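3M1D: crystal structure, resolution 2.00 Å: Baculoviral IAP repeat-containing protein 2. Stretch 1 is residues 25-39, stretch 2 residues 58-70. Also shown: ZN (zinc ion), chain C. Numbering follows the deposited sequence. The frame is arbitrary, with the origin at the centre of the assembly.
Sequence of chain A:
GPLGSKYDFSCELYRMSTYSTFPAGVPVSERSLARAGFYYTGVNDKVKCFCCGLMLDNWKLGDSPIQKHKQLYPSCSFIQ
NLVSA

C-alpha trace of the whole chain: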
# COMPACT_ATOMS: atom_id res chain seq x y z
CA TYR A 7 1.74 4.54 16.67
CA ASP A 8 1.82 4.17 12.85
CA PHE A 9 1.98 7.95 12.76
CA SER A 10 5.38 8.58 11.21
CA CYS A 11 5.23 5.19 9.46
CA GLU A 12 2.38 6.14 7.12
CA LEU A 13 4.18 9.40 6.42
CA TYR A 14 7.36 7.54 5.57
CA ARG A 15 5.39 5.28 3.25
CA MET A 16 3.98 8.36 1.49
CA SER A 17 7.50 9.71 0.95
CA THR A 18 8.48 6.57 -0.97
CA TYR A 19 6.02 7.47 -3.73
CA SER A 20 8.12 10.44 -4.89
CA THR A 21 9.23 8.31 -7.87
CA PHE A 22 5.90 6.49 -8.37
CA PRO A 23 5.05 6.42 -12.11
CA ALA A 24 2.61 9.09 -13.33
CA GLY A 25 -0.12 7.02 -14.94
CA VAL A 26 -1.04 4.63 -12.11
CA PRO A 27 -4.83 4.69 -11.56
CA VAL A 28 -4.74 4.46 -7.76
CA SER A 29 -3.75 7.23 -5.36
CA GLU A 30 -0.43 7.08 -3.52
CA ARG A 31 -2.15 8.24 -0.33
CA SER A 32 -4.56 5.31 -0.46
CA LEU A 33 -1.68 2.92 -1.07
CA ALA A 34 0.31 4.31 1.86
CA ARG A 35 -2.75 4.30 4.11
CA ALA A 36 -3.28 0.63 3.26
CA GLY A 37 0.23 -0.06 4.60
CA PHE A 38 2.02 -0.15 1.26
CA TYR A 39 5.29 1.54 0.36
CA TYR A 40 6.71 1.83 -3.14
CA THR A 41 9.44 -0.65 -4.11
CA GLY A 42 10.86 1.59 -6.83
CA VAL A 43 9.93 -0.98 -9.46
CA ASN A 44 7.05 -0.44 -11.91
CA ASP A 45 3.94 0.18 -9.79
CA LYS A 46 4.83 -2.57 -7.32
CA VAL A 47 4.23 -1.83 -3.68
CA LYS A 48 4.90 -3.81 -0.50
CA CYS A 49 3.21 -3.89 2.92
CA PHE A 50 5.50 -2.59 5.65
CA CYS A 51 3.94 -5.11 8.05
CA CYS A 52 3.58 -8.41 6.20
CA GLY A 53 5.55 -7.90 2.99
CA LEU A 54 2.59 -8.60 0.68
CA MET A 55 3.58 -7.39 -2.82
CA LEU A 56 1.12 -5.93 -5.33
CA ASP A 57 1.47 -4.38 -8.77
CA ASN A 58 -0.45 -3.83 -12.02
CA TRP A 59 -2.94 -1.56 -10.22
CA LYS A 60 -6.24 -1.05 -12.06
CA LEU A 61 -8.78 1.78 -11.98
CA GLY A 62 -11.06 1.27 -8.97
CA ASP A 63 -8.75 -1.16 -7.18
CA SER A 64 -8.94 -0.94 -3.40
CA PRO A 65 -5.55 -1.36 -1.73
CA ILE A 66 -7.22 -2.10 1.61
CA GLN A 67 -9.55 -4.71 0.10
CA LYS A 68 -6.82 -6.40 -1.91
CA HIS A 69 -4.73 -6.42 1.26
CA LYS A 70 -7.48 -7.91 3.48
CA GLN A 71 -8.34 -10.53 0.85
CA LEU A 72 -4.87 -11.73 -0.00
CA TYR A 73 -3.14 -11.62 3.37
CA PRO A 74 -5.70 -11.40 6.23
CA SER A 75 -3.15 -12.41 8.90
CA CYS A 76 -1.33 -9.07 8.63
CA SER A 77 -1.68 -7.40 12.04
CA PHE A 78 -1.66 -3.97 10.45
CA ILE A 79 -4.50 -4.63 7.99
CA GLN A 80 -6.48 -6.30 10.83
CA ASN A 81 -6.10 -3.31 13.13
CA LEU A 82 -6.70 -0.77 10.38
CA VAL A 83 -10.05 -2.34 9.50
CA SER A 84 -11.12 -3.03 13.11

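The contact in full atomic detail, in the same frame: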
# COMPACT_ATOMS: atom_id res chain seq x y z
N GLY A 25 1.17 7.47 -14.45
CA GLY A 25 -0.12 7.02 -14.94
C GLY A 25 -0.87 5.97 -14.12
O GLY A 25 -1.90 5.46 -14.56
N VAL A 26 -0.38 5.65 -12.92
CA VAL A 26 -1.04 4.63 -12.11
C VAL A 26 -2.39 5.11 -11.58
O VAL A 26 -2.50 6.18 -11.00
CB VAL A 26 -0.13 4.15 -10.96
CG1 VAL A 26 -0.84 3.08 -10.14
CG2 VAL A 26 1.18 3.62 -11.54
N PRO A 27 -3.44 4.30 -11.80
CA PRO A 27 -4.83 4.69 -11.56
C PRO A 27 -5.29 4.50 -10.12
O PRO A 27 -6.49 4.34 -9.90
CB PRO A 27 -5.63 3.74 -12.46
CG PRO A 27 -4.62 2.82 -13.12
CD PRO A 27 -3.34 2.96 -12.39
N VAL A 28 -4.37 4.48 -9.17
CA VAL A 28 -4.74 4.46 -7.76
C VAL A 28 -3.88 5.48 -7.02
O VAL A 28 -2.71 5.65 -7.34
CB VAL A 28 -4.61 3.05 -7.13
CG1 VAL A 28 -5.39 2.01 -7.94
CG2 VAL A 28 -3.15 2.66 -7.00
N SER A 29 -4.47 6.19 -6.06
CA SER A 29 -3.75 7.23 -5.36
C SER A 29 -2.66 6.67 -4.44
O SER A 29 -2.80 5.60 -3.85
CB SER A 29 -4.69 8.14 -4.57
OG SER A 29 -5.08 7.56 -3.34
N GLU A 30 -1.56 7.42 -4.37
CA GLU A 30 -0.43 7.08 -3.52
C GLU A 30 -0.83 7.15 -2.05
O GLU A 30 -0.37 6.35 -1.24
CB GLU A 30 0.74 8.01 -3.79
CG GLU A 30 1.42 7.78 -5.11
CD GLU A 30 1.02 8.80 -6.15
OE1 GLU A 30 -0.19 9.10 -6.26
OE2 GLU A 30 1.94 9.32 -6.83
N ARG A 31 -1.68 8.12 -1.70
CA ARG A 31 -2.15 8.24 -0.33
C ARG A 31 -2.92 7.00 0.09
O ARG A 31 -2.73 6.50 1.19
CB ARG A 31 -3.01 9.49 -0.15
CG ARG A 31 -2.31 10.79 -0.52
CD ARG A 31 -3.03 11.98 0.09
NE ARG A 31 -2.96 13.18 -0.75
CZ ARG A 31 -3.83 13.46 -1.72
NH1 ARG A 31 -4.83 12.63 -1.99
NH2 ARG A 31 -3.69 14.57 -2.44
N SER A 32 -3.78 6.50 -0.79
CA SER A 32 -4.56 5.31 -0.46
C SER A 32 -3.64 4.10 -0.31
O SER A 32 -3.82 3.28 0.58
CB SER A 32 -5.65 5.05 -1.50
OG SER A 32 -5.11 4.57 -2.72
N LEU A 33 -2.64 4.00 -1.18
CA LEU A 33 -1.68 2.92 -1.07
C LEU A 33 -0.98 2.96 0.27
O LEU A 33 -0.94 1.95 0.99
CB LEU A 33 -0.67 2.98 -2.22
CG LEU A 33 -1.32 2.57 -3.55
CD1 LEU A 33 -0.43 2.93 -4.72
CD2 LEU A 33 -1.63 1.06 -3.53
N ALA A 34 -0.44 4.13 0.62
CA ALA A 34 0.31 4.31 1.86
C ALA A 34 -0.55 4.07 3.09
O ALA A 34 -0.10 3.46 4.08
CB ALA A 34 0.94 5.71 1.91
N ARG A 35 -1.80 4.53 3.03
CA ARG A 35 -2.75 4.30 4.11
C ARG A 35 -3.05 2.82 4.29
O ARG A 35 -3.31 2.37 5.40
CB ARG A 35 -4.06 5.06 3.86
CG ARG A 35 -3.92 6.57 3.88
CD ARG A 35 -5.25 7.27 3.62
NE ARG A 35 -5.06 8.70 3.37
CZ ARG A 35 -6.02 9.52 2.94
NH1 ARG A 35 -7.24 9.06 2.72
NH2 ARG A 35 -5.75 10.81 2.74
N ALA A 36 -3.03 2.07 3.19
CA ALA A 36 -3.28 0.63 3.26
C ALA A 36 -2.05 -0.16 3.71
O ALA A 36 -2.08 -1.39 3.76
CB ALA A 36 -3.82 0.09 1.94
N GLY A 37 -0.98 0.55 4.06
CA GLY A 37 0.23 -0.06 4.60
C GLY A 37 1.31 -0.28 3.57
O GLY A 37 2.35 -0.85 3.87
N PHE A 38 1.08 0.16 2.34
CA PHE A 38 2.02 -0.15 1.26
C PHE A 38 3.04 0.95 1.01
O PHE A 38 2.68 2.12 0.96
CB PHE A 38 1.26 -0.44 -0.03
CG PHE A 38 0.43 -1.69 0.02
CD1 PHE A 38 1.02 -2.94 -0.00
CD2 PHE A 38 -0.96 -1.61 0.07
CE1 PHE A 38 0.26 -4.10 0.04
CE2 PHE A 38 -1.73 -2.76 0.10
CZ PHE A 38 -1.12 -4.01 0.09
N TYR A 39 4.30 0.58 0.85
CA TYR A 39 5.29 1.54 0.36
C TYR A 39 5.74 1.13 -1.04
O TYR A 39 5.50 0.00 -1.49
CB TYR A 39 6.49 1.65 1.32
CG TYR A 39 7.29 0.37 1.47
CD1 TYR A 39 8.26 0.02 0.54
CD2 TYR A 39 7.08 -0.48 2.55
CE1 TYR A 39 9.00 -1.16 0.67
CE2 TYR A 39 7.81 -1.65 2.70
CZ TYR A 39 8.77 -1.99 1.76
OH TYR A 39 9.49 -3.15 1.89
N ASN A 58 0.56 -3.86 -10.97
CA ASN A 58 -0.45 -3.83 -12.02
C ASN A 58 -1.79 -3.33 -11.48
O ASN A 58 -2.81 -3.99 -11.64
CB ASN A 58 -0.60 -5.21 -12.65
CG ASN A 58 -1.35 -5.17 -13.97
OD1 ASN A 58 -1.39 -4.14 -14.64
ND2 ASN A 58 -1.96 -6.29 -14.35
N TRP A 59 -1.76 -2.18 -10.81
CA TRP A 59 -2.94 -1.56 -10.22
C TRP A 59 -3.91 -1.10 -11.31
O TRP A 59 -3.50 -0.50 -12.30
CB TRP A 59 -2.52 -0.37 -9.34
CG TRP A 59 -1.81 -0.84 -8.10
CD1 TRP A 59 -0.46 -0.93 -7.91
CD2 TRP A 59 -2.42 -1.31 -6.89
NE1 TRP A 59 -0.19 -1.43 -6.65
CE2 TRP A 59 -1.38 -1.67 -6.01
CE3 TRP A 59 -3.74 -1.46 -6.47
CZ2 TRP A 59 -1.62 -2.17 -4.74
CZ3 TRP A 59 -3.98 -1.96 -5.20
CH2 TRP A 59 -2.93 -2.30 -4.35
N LYS A 60 -5.20 -1.39 -11.10
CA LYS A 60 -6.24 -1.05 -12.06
C LYS A 60 -7.18 0.01 -11.50
O LYS A 60 -7.35 0.13 -10.29
CB LYS A 60 -7.08 -2.28 -12.42
CG LYS A 60 -6.31 -3.45 -13.00
CD LYS A 60 -5.61 -3.06 -14.29
CE LYS A 60 -5.19 -4.30 -15.08
NZ LYS A 60 -4.18 -3.96 -16.13
N LEU A 61 -7.79 0.78 -12.39
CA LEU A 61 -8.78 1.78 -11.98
C LEU A 61 -9.82 1.14 -11.05
O LEU A 61 -10.40 0.11 -11.38
CB LEU A 61 -9.46 2.35 -13.21
CG LEU A 61 -10.44 3.50 -13.01
CD1 LEU A 61 -9.78 4.65 -12.29
CD2 LEU A 61 -10.95 3.95 -14.39
N GLY A 62 -10.04 1.75 -9.89
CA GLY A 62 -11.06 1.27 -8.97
C GLY A 62 -10.57 0.24 -7.97
O GLY A 62 -11.31 -0.17 -7.08
N ASP A 63 -9.32 -0.20 -8.12
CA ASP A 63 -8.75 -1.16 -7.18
C ASP A 63 -8.67 -0.59 -5.77
O ASP A 63 -8.24 0.55 -5.58
CB ASP A 63 -7.35 -1.58 -7.61
CG ASP A 63 -7.36 -2.73 -8.59
OD1 ASP A 63 -8.43 -3.36 -8.77
OD2 ASP A 63 -6.29 -3.02 -9.16
N SER A 64 -9.05 -1.38 -4.78
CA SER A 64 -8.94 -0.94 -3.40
C SER A 64 -7.73 -1.58 -2.73
O SER A 64 -7.71 -2.79 -2.54
CB SER A 64 -10.20 -1.31 -2.63
OG SER A 64 -9.93 -1.23 -1.24
N PRO A 65 -6.72 -0.77 -2.38
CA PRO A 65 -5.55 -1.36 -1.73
C PRO A 65 -5.90 -2.05 -0.41
O PRO A 65 -5.35 -3.11 -0.12
CB PRO A 65 -4.64 -0.15 -1.49
CG PRO A 65 -5.00 0.80 -2.59
CD PRO A 65 -6.50 0.63 -2.76
N ILE A 66 -6.83 -1.48 0.35
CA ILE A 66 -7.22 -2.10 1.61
C ILE A 66 -7.95 -3.42 1.40
O ILE A 66 -7.69 -4.40 2.11
CB ILE A 66 -8.05 -1.14 2.47
CG1 ILE A 66 -7.13 -0.08 3.06
CG2 ILE A 66 -8.77 -1.91 3.58
CD1 ILE A 66 -7.86 1.01 3.83
N GLN A 67 -8.84 -3.47 0.41
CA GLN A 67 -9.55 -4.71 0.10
C GLN A 67 -8.62 -5.78 -0.43
O GLN A 67 -8.72 -6.94 -0.04
CB GLN A 67 -10.65 -4.50 -0.95
CG GLN A 67 -11.99 -4.11 -0.38
CD GLN A 67 -13.10 -4.24 -1.41
OE1 GLN A 67 -12.91 -4.82 -2.48
NE2 GLN A 67 -14.28 -3.72 -1.08
N LYS A 68 -7.75 -5.42 -1.37
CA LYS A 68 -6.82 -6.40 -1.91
C LYS A 68 -5.99 -6.97 -0.76
O LYS A 68 -5.77 -8.17 -0.67
CB LYS A 68 -5.90 -5.80 -2.97
CG LYS A 68 -6.52 -5.73 -4.36
CD LYS A 68 -5.45 -5.56 -5.43
CE LYS A 68 -6.03 -5.62 -6.84
NZ LYS A 68 -4.95 -5.48 -7.89
N HIS A 69 -5.57 -6.07 0.12
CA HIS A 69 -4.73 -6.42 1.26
C HIS A 69 -5.43 -7.41 2.20
O HIS A 69 -4.87 -8.45 2.56
CB HIS A 69 -4.38 -5.14 2.02
CG HIS A 69 -3.18 -5.26 2.90
ND1 HIS A 69 -2.49 -4.16 3.35
CD2 HIS A 69 -2.55 -6.34 3.41
CE1 HIS A 69 -1.48 -4.56 4.11
NE2 HIS A 69 -1.50 -5.88 4.16
N LYS A 70 -6.65 -7.07 2.61
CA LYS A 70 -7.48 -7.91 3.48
C LYS A 70 -7.73 -9.28 2.88
O LYS A 70 -7.72 -10.28 3.60
CB LYS A 70 -8.85 -7.27 3.73
CG LYS A 70 -8.92 -6.29 4.88
CD LYS A 70 -10.10 -5.33 4.72
CE LYS A 70 -11.43 -6.06 4.53
NZ LYS A 70 -12.62 -5.15 4.71
ZN ZN C . 0.25 -6.38 5.43
O HOH W 1 -8.75 4.05 -8.70

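This is a mostly apolar packing contact, in which a short helix and the loop before it lie against a second loop and helix, with one direct hydrogen bond and one bridging water as the polar links between them. Together the two surfaces bury 641 Å².

Trp-59 gives up the most area, 97 Å². Its CA-to-CB bond points toward the first stretch, and with chi1 in the m well the indole lies beneath Leu-33, whose CD2 sits 3.7 Å from the centroid of the six-membered ring and 21° off its normal. This is a CH-pi contact: a methyl group over the flat, electron-rich face. Leu-33 leaves its backbone sideways, but its m,t rotamer brings the tip closer, so that CD2 also meets Pro-65 CG at 3.5 Å. At the base of the indole, Val-26 CG1 and Val-28 CG2 each pack 3.9 Å from Trp-59 CB, compact branched side chains suited to filling space beside a large one.

Pro-65, in the first turn of its helix, suits that position because it lacks the amide hydrogen that first-turn residues need not donate. Its ring is buried, with CB 3.5 Å from Ala-36 CB. That same methyl lies 3.5 Å from Ile-66 CG1, and the small alanine lets the backbones approach to 5.1 Å between Ala-36 CA and Ile-66 CA.

The polar link comes where the first helix ends. Gly-37 adopts a positive phi in a Schellman motif, and a CB there would be jammed against the preceding carbonyl, so glycine fits. That carbonyl, Ala-36 O, accepts a hydrogen bond from His-69 ND1 at 2.8 Å, near the plane of the imidazole. The other ring nitrogen, His-69 NE2, binds zinc at 2.2 Å, with three further ligand atoms from elsewhere in the structure; one histidine thus ties the first stretch to the metal site. Phe-38 CZ covers one face of this imidazole, 3.5 Å from His-69 ND1, with the ring planes inclined at 38°.

At the more exposed end, Pro-27 CB packs 4.1 Å from Leu-61 CB, and a water spans the loops, donating to Pro-27 O (2.6 Å) and accepting from Gly-62 N (2.9 Å). Gly-62 takes a positive phi in the type II turn from Lys-60 to Asp-63. Asp-63 steadies this loop from within: its OD2 accepts from Lys-60 N at 2.8 Å and forms a salt bridge with Lys-68 NZ at 3.1 Å.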